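Local coordinates for hypothetical protein (PDB 3WOC) that binds heparin, has a jacalin-like lectin domain, and is a prostate-derived glycoprotein linked to capacitation of boar sperm, at residues G26-F30 and W48-Y52. Sequence-based numbering, arbitrary orientation.
Sequences GIRVF and WSEKY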
loop_
_atom_site.group_PDB
_atom_site.type_symbol
_atom_site.label_atom_id
_atom_site.label_comp_id
_atom_site.label_asym_id
_atom_site.label_seq_id
_atom_site.Cartn_x
_atom_site.Cartn_y
_atom_site.Cartn_z
ATOM N N GLY A 26 -5.470 -2.562 -9.166
ATOM C CA GLY A 26 -6.167 -2.922 -7.939
ATOM C C GLY A 26 -5.248 -2.964 -6.737
ATOM O O GLY A 26 -4.023 -2.993 -6.872
ATOM N N ILE A 27 -5.853 -2.975 -5.553
ATOM C CA ILE A 27 -5.106 -2.964 -4.300
ATOM C C ILE A 27 -5.820 -3.826 -3.256
ATOM O O ILE A 27 -7.035 -3.726 -3.077
ATOM C CB ILE A 27 -4.889 -1.505 -3.795
ATOM C CG1 ILE A 27 -3.507 -1.329 -3.137
ATOM C CG2 ILE A 27 -6.056 -1.036 -2.930
ATOM C CD1 ILE A 27 -3.351 -1.909 -1.732
ATOM N N ARG A 28 -5.055 -4.679 -2.584
ATOM C CA ARG A 28 -5.594 -5.575 -1.570
ATOM C C ARG A 28 -4.944 -5.304 -0.215
ATOM O O ARG A 28 -3.727 -5.419 -0.066
ATOM C CB ARG A 28 -5.384 -7.033 -1.988
ATOM C CG ARG A 28 -6.223 -8.047 -1.229
ATOM C CD ARG A 28 -5.991 -9.449 -1.776
ATOM N NE ARG A 28 -6.765 -9.711 -2.986
ATOM C CZ ARG A 28 -6.559 -10.733 -3.810
ATOM N NH1 ARG A 28 -5.584 -11.604 -3.575
ATOM N NH2 ARG A 28 -7.328 -10.883 -4.880
ATOM N N VAL A 29 -5.765 -4.932 0.762
ATOM C CA VAL A 29 -5.292 -4.661 2.117
ATOM C C VAL A 29 -5.904 -5.659 3.103
ATOM O O VAL A 29 -7.121 -5.847 3.137
ATOM C CB VAL A 29 -5.598 -3.204 2.551
ATOM C CG1 VAL A 29 -5.235 -2.978 4.007
ATOM C CG2 VAL A 29 -4.850 -2.216 1.670
ATOM N N PHE A 30 -5.046 -6.300 3.894
ATOM C CA PHE A 30 -5.485 -7.249 4.909
ATOM C C PHE A 30 -5.512 -6.596 6.287
ATOM O O PHE A 30 -4.490 -6.109 6.779
ATOM C CB PHE A 30 -4.587 -8.485 4.908
ATOM C CG PHE A 30 -4.778 -9.374 3.712
ATOM C CD1 PHE A 30 -5.512 -10.553 3.819
ATOM C CD2 PHE A 30 -4.225 -9.039 2.478
ATOM C CE1 PHE A 30 -5.691 -11.388 2.714
ATOM C CE2 PHE A 30 -4.398 -9.862 1.368
ATOM C CZ PHE A 30 -5.131 -11.040 1.485
ATOM N N TRP A 48 -1.938 -10.284 -9.554
ATOM C CA TRP A 48 -1.703 -9.855 -8.180
ATOM C C TRP A 48 -0.265 -10.154 -7.783
ATOM O O TRP A 48 0.296 -11.183 -8.172
ATOM C CB TRP A 48 -2.661 -10.563 -7.219
ATOM C CG TRP A 48 -4.055 -10.011 -7.222
ATOM C CD1 TRP A 48 -5.153 -10.557 -7.825
ATOM C CD2 TRP A 48 -4.506 -8.808 -6.585
ATOM N NE1 TRP A 48 -6.259 -9.767 -7.608
ATOM C CE2 TRP A 48 -5.891 -8.687 -6.850
ATOM C CE3 TRP A 48 -3.875 -7.817 -5.818
ATOM C CZ2 TRP A 48 -6.657 -7.613 -6.377
ATOM C CZ3 TRP A 48 -4.638 -6.748 -5.349
ATOM C CH2 TRP A 48 -6.015 -6.660 -5.627
ATOM N N SER A 49 0.325 -9.254 -7.004
ATOM C CA SER A 49 1.704 -9.405 -6.544
ATOM C C SER A 49 1.829 -10.437 -5.420
ATOM O O SER A 49 0.842 -11.034 -4.991
ATOM C CB SER A 49 2.253 -8.055 -6.070
ATOM O OG SER A 49 1.603 -7.624 -4.884
ATOM N N GLU A 50 3.062 -10.643 -4.965
ATOM C CA GLU A 50 3.347 -11.370 -3.736
ATOM C C GLU A 50 2.716 -10.636 -2.545
ATOM O O GLU A 50 2.565 -9.411 -2.567
ATOM C CB GLU A 50 4.864 -11.468 -3.556
ATOM C CG GLU A 50 5.344 -12.255 -2.341
ATOM C CD GLU A 50 6.826 -12.052 -2.060
ATOM O OE1 GLU A 50 7.225 -12.155 -0.878
ATOM O OE2 GLU A 50 7.590 -11.786 -3.017
ATOM N N LYS A 51 2.336 -11.395 -1.518
ATOM C CA LYS A 51 1.814 -10.828 -0.278
ATOM C C LYS A 51 2.949 -10.174 0.498
ATOM O O LYS A 51 3.976 -10.805 0.761
ATOM C CB LYS A 51 1.175 -11.919 0.580
ATOM C CG LYS A 51 0.483 -11.412 1.844
ATOM C CD LYS A 51 -1.033 -11.389 1.693
ATOM C CE LYS A 51 -1.628 -12.794 1.780
ATOM N NZ LYS A 51 -1.323 -13.464 3.076
ATOM N N TYR A 52 2.760 -8.911 0.863
ATOM C CA TYR A 52 3.782 -8.180 1.601
ATOM C C TYR A 52 3.331 -7.772 2.995
ATOM O O TYR A 52 2.619 -6.784 3.168
ATOM C CB TYR A 52 4.286 -6.978 0.794
ATOM C CG TYR A 52 5.015 -7.381 -0.470
ATOM C CD1 TYR A 52 6.173 -8.153 -0.409
ATOM C CD2 TYR A 52 4.542 -6.998 -1.724
ATOM C CE1 TYR A 52 6.844 -8.528 -1.559
ATOM C CE2 TYR A 52 5.207 -7.374 -2.884
ATOM C CZ TYR A 52 6.359 -8.136 -2.792
ATOM O OH TYR A 52 7.029 -8.515 -3.930
#
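Arg28 lays its guanidinium over one face of the Trp48 indole, its CZ 3.9 Å from the centroid of the five-membered ring and 15° off the ring normal. The two planes are tilted by 30°, and Arg28 NH2 dips closest, 3.1 Å from Trp48 NE1; both are donors, so no hydrogen bond forms, and the contact is a cation-pi one made by the guanidinium above the face. With CG anti to the backbone N (chi1 -164°), the Arg28 chain runs out from its strand and then bends at chi3 to bring the flat head over the indole. Arg28 CB packs 3.5 Å from Trp48 CZ3. The far rim of the indole reaches the backbone, Trp48 CH2 standing 3.7 Å from Ile27 N; Gly26, with no side chain, keeps the backbone bare on the side facing the ring. Lys51 folds across the face of Phe30: Lys51 CD approaches Phe30 CE2 to 3.7 Å in an off-centre CH-pi contact, and Lys51 NZ sits 4.9 Å from the Phe30 ring centroid in a longer cation-pi contact. A salt bridge from Arg28 NE to Glu61 anchors the guanidinium, and probably balances its charge. Long side chains thus span strand 37-44 on one antiparallel sheet of the jacalin-like beta-prism fold.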